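Local coordinates for protein activating signal cointegrator 1 complex subunit 2 (PDB 6YXQ) that binds K63-linked polyubiquitin chains and thereby recruits ASCC3 and ALKBH3 to sites of DNA damage, and also takes part in rescuing stalled ribosomes, at residues B[281-286]-B[325-330]; B[356-361]-B[397-402]; B[370-375]-B[405-410]; B[383-386]-B[390-393]. All coordinates share one frame; numbering follows the deposited sequence.

Contact 1 of 4, residues B[281-286]-B[325-330]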
loop_
_atom_site.group_PDB
_atom_site.type_symbol
_atom_site.label_atom_id
_atom_site.label_comp_id
_atom_site.label_asym_id
_atom_site.label_seq_id
_atom_site.Cartn_x
_atom_site.Cartn_y
_atom_site.Cartn_z
ATOM N N TYR B 281 -20.090 -19.483 -10.282
ATOM C CA TYR B 281 -20.226 -20.011 -11.634
ATOM C C TYR B 281 -19.372 -19.224 -12.620
ATOM O O TYR B 281 -18.762 -19.806 -13.529
ATOM C CB TYR B 281 -21.688 -19.996 -12.085
ATOM C CG TYR B 281 -21.832 -20.296 -13.563
ATOM C CD1 TYR B 281 -21.536 -21.558 -14.063
ATOM C CD2 TYR B 281 -22.219 -19.311 -14.462
ATOM C CE1 TYR B 281 -21.639 -21.838 -15.413
ATOM C CE2 TYR B 281 -22.327 -19.582 -15.818
ATOM C CZ TYR B 281 -22.036 -20.847 -16.286
ATOM O OH TYR B 281 -22.139 -21.123 -17.630
ATOM N N ARG B 282 -19.313 -17.902 -12.459
ATOM C CA ARG B 282 -18.582 -17.089 -13.422
ATOM C C ARG B 282 -17.103 -17.448 -13.433
ATOM O O ARG B 282 -16.494 -17.570 -14.502
ATOM C CB ARG B 282 -18.788 -15.607 -13.124
ATOM C CG ARG B 282 -20.047 -15.029 -13.765
ATOM C CD ARG B 282 -19.985 -15.114 -15.277
ATOM N NE ARG B 282 -19.099 -14.104 -15.856
ATOM C CZ ARG B 282 -19.444 -12.837 -16.067
ATOM N NH1 ARG B 282 -20.661 -12.414 -15.741
ATOM N NH2 ARG B 282 -18.573 -11.989 -16.603
ATOM N N LEU B 283 -16.515 -17.679 -12.260
ATOM C CA LEU B 283 -15.100 -18.020 -12.248
ATOM C C LEU B 283 -14.872 -19.468 -12.641
ATOM O O LEU B 283 -13.841 -19.777 -13.240
ATOM C CB LEU B 283 -14.469 -17.707 -10.885
ATOM C CG LEU B 283 -14.511 -18.649 -9.691
ATOM C CD1 LEU B 283 -13.383 -19.652 -9.737
ATOM C CD2 LEU B 283 -14.402 -17.813 -8.435
ATOM N N ALA B 284 -15.823 -20.356 -12.357
ATOM C CA ALA B 284 -15.698 -21.732 -12.828
ATOM C C ALA B 284 -15.678 -21.788 -14.354
ATOM O O ALA B 284 -14.803 -22.427 -14.960
ATOM C CB ALA B 284 -16.840 -22.576 -12.271
ATOM N N SER B 285 -16.633 -21.113 -14.995
ATOM C CA SER B 285 -16.685 -21.145 -16.452
ATOM C C SER B 285 -15.521 -20.379 -17.064
ATOM O O SER B 285 -15.003 -20.775 -18.115
ATOM C CB SER B 285 -18.014 -20.591 -16.944
ATOM O OG SER B 285 -18.438 -19.555 -16.094
ATOM N N PHE B 286 -15.096 -19.281 -16.429
ATOM C CA PHE B 286 -13.892 -18.603 -16.887
ATOM C C PHE B 286 -12.695 -19.533 -16.826
ATOM O O PHE B 286 -11.867 -19.545 -17.740
ATOM C CB PHE B 286 -13.620 -17.355 -16.051
ATOM C CG PHE B 286 -12.270 -16.747 -16.311
ATOM C CD1 PHE B 286 -12.084 -15.876 -17.372
ATOM C CD2 PHE B 286 -11.185 -17.058 -15.508
ATOM C CE1 PHE B 286 -10.844 -15.322 -17.623
ATOM C CE2 PHE B 286 -9.938 -16.508 -15.756
ATOM C CZ PHE B 286 -9.768 -15.640 -16.814
ATOM N N GLU B 325 -9.257 -20.997 -4.549
ATOM C CA GLU B 325 -9.341 -20.573 -3.157
ATOM C C GLU B 325 -10.456 -19.551 -2.964
ATOM O O GLU B 325 -11.185 -19.598 -1.967
ATOM C CB GLU B 325 -7.993 -20.024 -2.695
ATOM C CG GLU B 325 -6.905 -21.087 -2.700
ATOM C CD GLU B 325 -5.553 -20.580 -2.239
ATOM O OE1 GLU B 325 -5.235 -19.398 -2.494
ATOM O OE2 GLU B 325 -4.807 -21.376 -1.625
ATOM N N ILE B 326 -10.614 -18.629 -3.916
ATOM C CA ILE B 326 -11.739 -17.697 -3.873
ATOM C C ILE B 326 -13.057 -18.463 -3.871
ATOM O O ILE B 326 -13.956 -18.203 -3.051
ATOM C CB ILE B 326 -11.655 -16.714 -5.056
ATOM C CG1 ILE B 326 -10.462 -15.779 -4.884
ATOM C CG2 ILE B 326 -12.929 -15.904 -5.185
ATOM C CD1 ILE B 326 -10.126 -14.994 -6.121
ATOM N N PHE B 327 -13.193 -19.408 -4.813
ATOM C CA PHE B 327 -14.396 -20.231 -4.907
ATOM C C PHE B 327 -14.722 -20.875 -3.567
ATOM O O PHE B 327 -15.859 -20.797 -3.078
ATOM C CB PHE B 327 -14.210 -21.302 -5.982
ATOM C CG PHE B 327 -15.453 -22.114 -6.272
ATOM C CD1 PHE B 327 -15.811 -23.188 -5.462
ATOM C CD2 PHE B 327 -16.244 -21.822 -7.373
ATOM C CE1 PHE B 327 -16.944 -23.941 -5.733
ATOM C CE2 PHE B 327 -17.377 -22.577 -7.656
ATOM C CZ PHE B 327 -17.730 -23.635 -6.836
ATOM N N HIS B 328 -13.726 -21.510 -2.951
ATOM C CA HIS B 328 -14.001 -22.207 -1.704
ATOM C C HIS B 328 -14.297 -21.244 -0.563
ATOM O O HIS B 328 -15.112 -21.562 0.309
ATOM C CB HIS B 328 -12.848 -23.121 -1.322
ATOM C CG HIS B 328 -13.153 -23.970 -0.134
ATOM N ND1 HIS B 328 -12.631 -23.716 1.114
ATOM C CD2 HIS B 328 -13.965 -25.044 0.007
ATOM C CE1 HIS B 328 -13.095 -24.610 1.971
ATOM N NE2 HIS B 328 -13.906 -25.427 1.325
ATOM N N ILE B 329 -13.649 -20.076 -0.536
ATOM C CA ILE B 329 -13.926 -19.104 0.519
ATOM C C ILE B 329 -15.389 -18.683 0.467
ATOM O O ILE B 329 -16.083 -18.642 1.495
ATOM C CB ILE B 329 -12.979 -17.895 0.401
ATOM C CG1 ILE B 329 -11.562 -18.275 0.815
ATOM C CG2 ILE B 329 -13.451 -16.744 1.259
ATOM C CD1 ILE B 329 -10.541 -17.207 0.496
ATOM N N ILE B 330 -15.887 -18.404 -0.743
ATOM C CA ILE B 330 -17.285 -17.994 -0.897
ATOM C C ILE B 330 -18.225 -19.129 -0.500
ATOM O O ILE B 330 -19.203 -18.929 0.243
ATOM C CB ILE B 330 -17.557 -17.533 -2.337
ATOM C CG1 ILE B 330 -16.669 -16.349 -2.707
ATOM C CG2 ILE B 330 -19.010 -17.159 -2.484
ATOM C CD1 ILE B 330 -16.803 -15.930 -4.139
#
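A helical hairpin in the N-terminal part of ASCC2 brings Leu283, on helix 279-300, against Ile326 and Phe327 on helix 306-340. The case illustrates how a single branched side chain can join two helices with no hydrogen bond between the two segments. Both methyl groups of Leu283 do the touching. CD2 lies 4.0 Å from CG2 of Ile326 and also meets the backbone N of Phe327, while CD1 comes to 4.2 Å from CB of Phe327. In both pairs the side chains cross obliquely. CG of Leu283 adds to this at the edge of the Phe327 ring, near its plane.

The hairpin itself follows from the chain path: the two helices are consecutive, joined by a short turn, and run roughly antiparallel through the two segments. Phe327 holds CG anti to its backbone N (chi1 -173°), which carries the ring on past Leu283 to meet Tyr371 and Phe367 edge to face. Ile326 extends the apolar layer toward Leu260 and Trp261 of helix 243-266, so the hairpin is packed against a third helix as well as against the helices that follow it.

On the flank of helix 279-300, Ser285 turns its hydroxyl back along the helix, and OG donates to Tyr281 O at 2.6 Å. That carbonyl also accepts the backbone bond from Ser285 N at 2.9 Å, so two donors of one residue grip it. The same OG sits above the centre of the Tyr281 ring, 3.8 Å from its plane.

Contact 2 of 4, residues B[356-361]-B[397-402]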
loop_
_atom_site.group_PDB
_atom_site.type_symbol
_atom_site.label_atom_id
_atom_site.label_comp_id
_atom_site.label_asym_id
_atom_site.label_seq_id
_atom_site.Cartn_x
_atom_site.Cartn_y
_atom_site.Cartn_z
ATOM N N GLN B 356 -27.316 -26.105 -5.707
ATOM C CA GLN B 356 -27.525 -25.321 -6.919
ATOM C C GLN B 356 -26.196 -24.895 -7.529
ATOM O O GLN B 356 -25.986 -25.012 -8.747
ATOM C CB GLN B 356 -28.385 -24.102 -6.592
ATOM C CG GLN B 356 -28.696 -23.208 -7.773
ATOM C CD GLN B 356 -29.980 -22.427 -7.583
ATOM O OE1 GLN B 356 -30.991 -22.966 -7.126
ATOM N NE2 GLN B 356 -29.945 -21.146 -7.922
ATOM N N ILE B 357 -25.289 -24.382 -6.692
ATOM C CA ILE B 357 -23.990 -23.941 -7.187
ATOM C C ILE B 357 -23.307 -25.064 -7.947
ATOM O O ILE B 357 -22.752 -24.846 -9.032
ATOM C CB ILE B 357 -23.107 -23.433 -6.031
ATOM C CG1 ILE B 357 -23.608 -22.089 -5.514
ATOM C CG2 ILE B 357 -21.665 -23.291 -6.483
ATOM C CD1 ILE B 357 -22.835 -21.591 -4.317
ATOM N N PHE B 358 -23.348 -26.289 -7.410
ATOM C CA PHE B 358 -22.621 -27.355 -8.105
ATOM C C PHE B 358 -23.374 -27.881 -9.328
ATOM O O PHE B 358 -22.749 -28.217 -10.351
ATOM C CB PHE B 358 -22.276 -28.475 -7.130
ATOM C CG PHE B 358 -21.047 -28.178 -6.315
ATOM C CD1 PHE B 358 -19.787 -28.426 -6.826
ATOM C CD2 PHE B 358 -21.150 -27.595 -5.061
ATOM C CE1 PHE B 358 -18.656 -28.133 -6.087
ATOM C CE2 PHE B 358 -20.023 -27.299 -4.324
ATOM C CZ PHE B 358 -18.777 -27.568 -4.835
ATOM N N SER B 359 -24.706 -27.929 -9.257
ATOM C CA SER B 359 -25.494 -28.292 -10.426
ATOM C C SER B 359 -25.219 -27.359 -11.597
ATOM O O SER B 359 -25.295 -27.780 -12.758
ATOM C CB SER B 359 -26.977 -28.271 -10.071
ATOM O OG SER B 359 -27.424 -26.937 -9.872
ATOM N N SER B 360 -24.904 -26.094 -11.319
ATOM C CA SER B 360 -24.692 -25.149 -12.408
ATOM C C SER B 360 -23.334 -25.303 -13.077
ATOM O O SER B 360 -23.106 -24.686 -14.125
ATOM C CB SER B 360 -24.868 -23.707 -11.916
ATOM O OG SER B 360 -24.110 -23.437 -10.747
ATOM N N LEU B 361 -22.431 -26.115 -12.518
ATOM C CA LEU B 361 -21.115 -26.286 -13.121
ATOM C C LEU B 361 -20.723 -27.752 -13.269
ATOM O O LEU B 361 -19.540 -28.049 -13.459
ATOM C CB LEU B 361 -20.050 -25.529 -12.325
ATOM C CG LEU B 361 -20.097 -25.551 -10.799
ATOM C CD1 LEU B 361 -19.709 -26.919 -10.233
ATOM C CD2 LEU B 361 -19.169 -24.475 -10.260
ATOM N N ALA B 397 -25.810 -37.436 -5.367
ATOM C CA ALA B 397 -25.124 -38.464 -6.149
ATOM C C ALA B 397 -24.584 -37.916 -7.466
ATOM O O ALA B 397 -23.394 -38.072 -7.775
ATOM C CB ALA B 397 -26.073 -39.638 -6.403
ATOM N N TYR B 398 -25.445 -37.252 -8.246
ATOM C CA TYR B 398 -25.028 -36.755 -9.555
ATOM C C TYR B 398 -23.783 -35.884 -9.450
ATOM O O TYR B 398 -22.848 -36.037 -10.248
ATOM C CB TYR B 398 -26.176 -35.998 -10.231
ATOM C CG TYR B 398 -26.590 -34.695 -9.575
ATOM C CD1 TYR B 398 -27.319 -34.689 -8.397
ATOM C CD2 TYR B 398 -26.277 -33.472 -10.154
ATOM C CE1 TYR B 398 -27.704 -33.506 -7.802
ATOM C CE2 TYR B 398 -26.659 -32.280 -9.569
ATOM C CZ TYR B 398 -27.374 -32.303 -8.391
ATOM O OH TYR B 398 -27.771 -31.120 -7.801
ATOM N N ILE B 399 -23.728 -35.005 -8.443
ATOM C CA ILE B 399 -22.561 -34.141 -8.269
ATOM C C ILE B 399 -21.291 -34.979 -8.179
ATOM O O ILE B 399 -20.306 -34.735 -8.890
ATOM C CB ILE B 399 -22.732 -33.241 -7.034
ATOM C CG1 ILE B 399 -23.838 -32.210 -7.271
ATOM C CG2 ILE B 399 -21.426 -32.546 -6.713
ATOM C CD1 ILE B 399 -24.395 -31.585 -6.012
ATOM N N LEU B 400 -21.315 -36.015 -7.341
ATOM C CA LEU B 400 -20.140 -36.871 -7.221
ATOM C C LEU B 400 -19.847 -37.573 -8.539
ATOM O O LEU B 400 -18.681 -37.655 -8.955
ATOM C CB LEU B 400 -20.330 -37.885 -6.095
ATOM C CG LEU B 400 -20.301 -37.287 -4.685
ATOM C CD1 LEU B 400 -20.855 -38.272 -3.672
ATOM C CD2 LEU B 400 -18.887 -36.870 -4.315
ATOM N N GLN B 401 -20.893 -38.041 -9.240
ATOM C CA GLN B 401 -20.629 -38.718 -10.503
ATOM C C GLN B 401 -20.136 -37.736 -11.550
ATOM O O GLN B 401 -19.459 -38.146 -12.503
ATOM C CB GLN B 401 -21.856 -39.484 -11.007
ATOM C CG GLN B 401 -21.510 -40.377 -12.218
ATOM C CD GLN B 401 -22.166 -41.754 -12.190
ATOM O OE1 GLN B 401 -23.241 -41.950 -12.754
ATOM N NE2 GLN B 401 -21.497 -42.724 -11.560
ATOM N N ALA B 402 -20.420 -36.444 -11.369
ATOM C CA ALA B 402 -19.733 -35.445 -12.172
ATOM C C ALA B 402 -18.244 -35.462 -11.856
ATOM O O ALA B 402 -17.408 -35.705 -12.737
ATOM C CB ALA B 402 -20.333 -34.063 -11.923
#
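Ile399, on helix 394-408, meets Phe358 near the C-terminal end of helix 348-359, and its side chain can be followed outward atom by atom. From CB, which faces the other segment, the chain forks. CG2 passes 4.2 Å from Phe358 CB and stands obliquely to the phenyl ring. CG1, on the other fork, is 4.1 Å from the same Phe358 CB, and also lies over one face of the neighbouring Tyr398 ring, offset toward the rim. At the tip, CD1 makes the closest approach, 3.9 Å to Phe358 CB. Three carbons of the isoleucine thus gather round one methylene in an apolar contact, while the phenyl ring beyond it leads away.

Beside this pair, the contact reaches its more open margin. Tyr398 OH comes to 3.7 Å from Ser359 CB, which sits at the edge of the tyrosine ring, near its plane. It is the carbon of Ser359 that is touched, because OG is turned back to its own helix: with chi1 at 70° it donates to Gln356 O at 2.7 Å, a carbonyl that also accepts from Ser360 N.

Around the pair, Val377 of helix 377-387 touches both Phe358 and Ile399, and Ile381 covers Ile399 further along. The Phe358 ring continues inward to Leu331 of helix 306-340 and Tyr371 of helix 365-374, so that the two helices of the contact are packed with three others in an all-helical bundle.

Contact 3 of 4, residues B[370-375]-B[405-410]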
loop_
_atom_site.group_PDB
_atom_site.type_symbol
_atom_site.label_atom_id
_atom_site.label_comp_id
_atom_site.label_asym_id
_atom_site.label_seq_id
_atom_site.Cartn_x
_atom_site.Cartn_y
_atom_site.Cartn_z
ATOM N N ASP B 370 -9.723 -30.081 -11.121
ATOM C CA ASP B 370 -8.713 -29.336 -10.370
ATOM C C ASP B 370 -9.254 -28.856 -9.024
ATOM O O ASP B 370 -8.574 -28.965 -7.986
ATOM C CB ASP B 370 -8.232 -28.147 -11.208
ATOM C CG ASP B 370 -7.515 -28.574 -12.490
ATOM O OD1 ASP B 370 -7.277 -29.789 -12.689
ATOM O OD2 ASP B 370 -7.198 -27.688 -13.309
ATOM N N TYR B 371 -10.478 -28.318 -9.023
ATOM C CA TYR B 371 -11.091 -27.854 -7.785
ATOM C C TYR B 371 -11.260 -28.991 -6.789
ATOM O O TYR B 371 -11.034 -28.806 -5.592
ATOM C CB TYR B 371 -12.447 -27.204 -8.062
ATOM C CG TYR B 371 -13.193 -26.880 -6.790
ATOM C CD1 TYR B 371 -12.846 -25.775 -6.030
ATOM C CD2 TYR B 371 -14.222 -27.688 -6.333
ATOM C CE1 TYR B 371 -13.503 -25.476 -4.859
ATOM C CE2 TYR B 371 -14.888 -27.396 -5.159
ATOM C CZ TYR B 371 -14.522 -26.284 -4.427
ATOM O OH TYR B 371 -15.171 -25.975 -3.254
ATOM N N ASP B 372 -11.707 -30.159 -7.256
ATOM C CA ASP B 372 -11.824 -31.314 -6.378
ATOM C C ASP B 372 -10.460 -31.751 -5.867
ATOM O O ASP B 372 -10.327 -32.165 -4.709
ATOM C CB ASP B 372 -12.508 -32.459 -7.115
ATOM C CG ASP B 372 -12.774 -33.643 -6.219
ATOM O OD1 ASP B 372 -13.555 -33.497 -5.253
ATOM O OD2 ASP B 372 -12.192 -34.718 -6.474
ATOM N N ALA B 373 -9.433 -31.671 -6.717
ATOM C CA ALA B 373 -8.090 -32.014 -6.269
ATOM C C ALA B 373 -7.662 -31.131 -5.105
ATOM O O ALA B 373 -7.005 -31.606 -4.170
ATOM C CB ALA B 373 -7.101 -31.898 -7.427
ATOM N N LEU B 374 -8.037 -29.848 -5.138
ATOM C CA LEU B 374 -7.592 -28.940 -4.075
ATOM C C LEU B 374 -8.522 -28.923 -2.855
ATOM O O LEU B 374 -8.060 -29.093 -1.724
ATOM C CB LEU B 374 -7.413 -27.523 -4.623
ATOM C CG LEU B 374 -6.599 -26.585 -3.734
ATOM C CD1 LEU B 374 -5.156 -27.049 -3.633
ATOM C CD2 LEU B 374 -6.662 -25.175 -4.281
ATOM N N PHE B 375 -9.820 -28.693 -3.054
ATOM C CA PHE B 375 -10.833 -28.761 -1.999
ATOM C C PHE B 375 -11.798 -29.886 -2.348
ATOM O O PHE B 375 -12.788 -29.656 -3.060
ATOM C CB PHE B 375 -11.608 -27.453 -1.868
ATOM C CG PHE B 375 -10.751 -26.233 -1.694
ATOM C CD1 PHE B 375 -10.423 -25.779 -0.428
ATOM C CD2 PHE B 375 -10.312 -25.515 -2.793
ATOM C CE1 PHE B 375 -9.657 -24.643 -0.264
ATOM C CE2 PHE B 375 -9.544 -24.378 -2.634
ATOM C CZ PHE B 375 -9.212 -23.943 -1.371
ATOM N N SER B 405 -16.413 -38.476 -13.249
ATOM C CA SER B 405 -16.181 -38.466 -14.688
ATOM C C SER B 405 -15.212 -37.359 -15.078
ATOM O O SER B 405 -14.422 -37.535 -16.012
ATOM C CB SER B 405 -17.502 -38.332 -15.439
ATOM O OG SER B 405 -17.700 -37.001 -15.856
ATOM N N ALA B 406 -15.214 -36.247 -14.337
ATOM C CA ALA B 406 -14.255 -35.178 -14.597
ATOM C C ALA B 406 -12.827 -35.694 -14.508
ATOM O O ALA B 406 -11.974 -35.354 -15.336
ATOM C CB ALA B 406 -14.469 -34.030 -13.617
ATOM N N TRP B 407 -12.547 -36.526 -13.505
ATOM C CA TRP B 407 -11.231 -37.147 -13.433
ATOM C C TRP B 407 -11.058 -38.173 -14.544
ATOM O O TRP B 407 -10.016 -38.208 -15.213
ATOM C CB TRP B 407 -11.038 -37.787 -12.060
ATOM C CG TRP B 407 -10.796 -36.798 -10.950
ATOM C CD1 TRP B 407 -11.737 -36.100 -10.246
ATOM C CD2 TRP B 407 -9.527 -36.412 -10.415
ATOM N NE1 TRP B 407 -11.128 -35.298 -9.306
ATOM C CE2 TRP B 407 -9.772 -35.474 -9.392
ATOM C CE3 TRP B 407 -8.207 -36.768 -10.700
ATOM C CZ2 TRP B 407 -8.745 -34.891 -8.658
ATOM C CZ3 TRP B 407 -7.190 -36.188 -9.971
ATOM C CH2 TRP B 407 -7.463 -35.261 -8.963
ATOM N N GLU B 408 -12.095 -38.977 -14.797
ATOM C CA GLU B 408 -11.946 -40.110 -15.703
ATOM C C GLU B 408 -11.674 -39.672 -17.134
ATOM O O GLU B 408 -11.173 -40.474 -17.931
ATOM C CB GLU B 408 -13.190 -40.998 -15.644
ATOM C CG GLU B 408 -13.302 -41.813 -14.356
ATOM C CD GLU B 408 -14.281 -42.969 -14.475
ATOM O OE1 GLU B 408 -13.916 -44.106 -14.096
ATOM O OE2 GLU B 408 -15.415 -42.740 -14.955
ATOM N N GLY B 409 -11.975 -38.418 -17.473
ATOM C CA GLY B 409 -11.669 -37.928 -18.804
ATOM C C GLY B 409 -10.183 -37.858 -19.092
ATOM O O GLY B 409 -9.760 -38.063 -20.234
ATOM N N VAL B 410 -9.370 -37.587 -18.071
ATOM C CA VAL B 410 -7.933 -37.406 -18.251
ATOM C C VAL B 410 -7.216 -38.637 -17.708
ATOM O O VAL B 410 -7.751 -39.364 -16.863
ATOM C CB VAL B 410 -7.442 -36.106 -17.562
ATOM C CG1 VAL B 410 -7.477 -36.242 -16.042
ATOM C CG2 VAL B 410 -6.048 -35.706 -18.043
#
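Asp372 swings its carboxylate outward with CG anti to the backbone N (chi1 -175°), and Trp407 sets its indole CG anti to the carbonyl carbon, so that the two groups meet between helix 365-374 and the last turns of helix 394-408. This is helix-to-helix packing at the surface of the C-terminal helical bundle of the modelled chain, and it shows how an indole can serve two kinds of neighbour at once. Its N-H is the polar part: NE1 donates to Asp372 OD2 at 3.1 Å. The bond is bent, with 137° at the hydrogen, and OD2 is met on its anti side while lying somewhat off the plane of the ring. Carboxylate and indole stand almost perpendicular, 82° between their planes.

The other carboxylate oxygen, OD1, accepts from the backbone N of Val377, at the start of helix 377-387. Asp372 therefore bridges the tryptophan and the following helix, and these two bonds restrict how its carboxylate can turn. The six-membered ring of the indole is the apolar part. It leans on Ala373, whose CB is 3.6 Å from CZ2 and 3.7 Å from CH2, while Arg369, one turn earlier in the same helix, also touches the indole. A leucine in place of Trp407 would probably leave OD2 without this donor and open a gap beside the Ala373 methyl.

At the indole edge, in the ring plane, two further carbons of helix 365-374 line up: Asp372 CB, 3.8 Å from NE1, and Ala373 CA, 3.8 Å from CZ2.

Contact 4 of 4, residues B[383-386]-B[390-393]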
loop_
_atom_site.group_PDB
_atom_site.type_symbol
_atom_site.label_atom_id
_atom_site.label_comp_id
_atom_site.label_asym_id
_atom_site.label_seq_id
_atom_site.Cartn_x
_atom_site.Cartn_y
_atom_site.Cartn_z
ATOM N N LEU B 383 -20.495 -32.850 4.994
ATOM C CA LEU B 383 -20.893 -31.852 5.985
ATOM C C LEU B 383 -22.395 -31.604 5.934
ATOM O O LEU B 383 -23.079 -31.614 6.967
ATOM C CB LEU B 383 -20.137 -30.545 5.756
ATOM C CG LEU B 383 -18.630 -30.571 5.949
ATOM C CD1 LEU B 383 -18.057 -29.189 5.704
ATOM C CD2 LEU B 383 -18.314 -31.048 7.342
ATOM N N LEU B 384 -22.924 -31.368 4.732
ATOM C CA LEU B 384 -24.364 -31.208 4.580
ATOM C C LEU B 384 -25.101 -32.457 5.033
ATOM O O LEU B 384 -26.135 -32.368 5.702
ATOM C CB LEU B 384 -24.707 -30.887 3.127
ATOM C CG LEU B 384 -23.721 -30.000 2.379
ATOM C CD1 LEU B 384 -23.983 -30.114 0.905
ATOM C CD2 LEU B 384 -23.835 -28.561 2.830
ATOM N N GLN B 385 -24.586 -33.632 4.668
ATOM C CA GLN B 385 -25.268 -34.876 5.014
ATOM C C GLN B 385 -25.286 -35.098 6.524
ATOM O O GLN B 385 -26.267 -35.619 7.065
ATOM C CB GLN B 385 -24.608 -36.055 4.296
ATOM C CG GLN B 385 -24.870 -36.101 2.790
ATOM C CD GLN B 385 -24.172 -37.266 2.094
ATOM O OE1 GLN B 385 -22.987 -37.520 2.318
ATOM N NE2 GLN B 385 -24.907 -37.973 1.240
ATOM N N GLN B 386 -24.212 -34.713 7.217
ATOM C CA GLN B 386 -24.167 -34.819 8.671
ATOM C C GLN B 386 -25.128 -33.834 9.319
ATOM O O GLN B 386 -25.826 -34.176 10.281
ATOM C CB GLN B 386 -22.749 -34.551 9.185
ATOM C CG GLN B 386 -21.710 -35.624 8.907
ATOM C CD GLN B 386 -20.291 -35.128 9.186
ATOM O OE1 GLN B 386 -20.096 -34.122 9.872
ATOM N NE2 GLN B 386 -19.299 -35.827 8.643
ATOM N N VAL B 390 -32.095 -35.453 7.354
ATOM C CA VAL B 390 -32.876 -36.168 6.351
ATOM C C VAL B 390 -32.346 -35.910 4.943
ATOM O O VAL B 390 -33.051 -35.383 4.079
ATOM C CB VAL B 390 -34.364 -35.798 6.500
ATOM C CG1 VAL B 390 -34.619 -34.277 6.249
ATOM C CG2 VAL B 390 -35.250 -36.682 5.632
ATOM N N LEU B 391 -31.110 -36.326 4.668
ATOM C CA LEU B 391 -30.498 -36.065 3.362
ATOM C C LEU B 391 -30.161 -37.384 2.676
ATOM O O LEU B 391 -29.230 -38.088 3.086
ATOM C CB LEU B 391 -29.259 -35.181 3.481
ATOM C CG LEU B 391 -28.895 -34.574 2.116
ATOM C CD1 LEU B 391 -30.048 -33.740 1.573
ATOM C CD2 LEU B 391 -27.650 -33.731 2.223
ATOM N N ASP B 392 -30.904 -37.694 1.614
ATOM C CA ASP B 392 -30.715 -38.912 0.843
ATOM C C ASP B 392 -29.624 -38.732 -0.208
ATOM O O ASP B 392 -29.300 -37.620 -0.630
ATOM C CB ASP B 392 -32.017 -39.334 0.164
ATOM C CG ASP B 392 -32.755 -38.163 -0.449
ATOM O OD1 ASP B 392 -32.721 -37.067 0.146
ATOM O OD2 ASP B 392 -33.377 -38.334 -1.518
ATOM N N GLU B 393 -29.058 -39.864 -0.628
ATOM C CA GLU B 393 -28.003 -39.847 -1.632
ATOM C C GLU B 393 -28.495 -39.260 -2.944
ATOM O O GLU B 393 -27.699 -38.715 -3.715
ATOM C CB GLU B 393 -27.476 -41.263 -1.843
ATOM C CG GLU B 393 -26.692 -41.789 -0.660
ATOM C CD GLU B 393 -25.241 -41.380 -0.723
ATOM O OE1 GLU B 393 -24.600 -41.290 0.344
ATOM O OE2 GLU B 393 -24.742 -41.145 -1.846
HETATM O O HOH W 1 -26.909 -36.934 0.172
#
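This is a short-range, mixed contact at a helix connection: Gln385 and Leu384, in the last turns of helix 377-387, are met by Leu391 and Glu393 of the loop that leads to helix 394-408. The chain has barely left the helix when it folds back on it, and a single leucine provides most of the apolar contact. Leu391 points its CB toward the helix, and with CG anti to the backbone N (chi1 -163°) its CD2 methyl is laid against the helix surface. There it touches Gln385 CG at 3.7 Å and CA of the same residue at 3.8 Å, and reaches Leu384 CB at 4.2 Å. The glutamine chain runs across the leucine at about a right angle, so its aliphatic part is used as a packing surface.

Beyond CG, Gln385 is extended and brings its amide to the polar side of the loop. NE2 makes a weak hydrogen bond of 3.4 Å to Glu393 OE1, and the amide and carboxylate planes are turned 63° apart. The glutamate arrives by bending at chi2, since its CB points away from the helix. A modelled water, rather close to Gln385 NE2, appears to link that nitrogen to Asp392 O as well, though the detail is doubtful.

Leu384 itself extends inward to Leu336 and Ile339 of helix 306-340. Since helices 377-387 and 394-408 run antiparallel through their nearby segments, the whole forms a helical hairpin, whose connecting loop is packed by Leu391 against the last turn of its first helix.

In the fold
From the N terminus, after the strands and helices of the first half, contact 1 closes the hairpin of helices 279-300 and 306-340 before any other contact opens. Contacts 2 and 3 then cross: helices 348-359 and 365-374 pass in turn, and both are later met by helix 394-408, first at residues 397-402 and then at 405-410. Contact 4, spanning the turn between helices 377-387 and 394-408, is nested inside both loops. Leu361 and Ile357 of contact 2 touch Phe327 of contact 1, and Tyr371 and Phe375 of contact 3 reach Phe327 and His328, so the final helices are tied onto the hairpin.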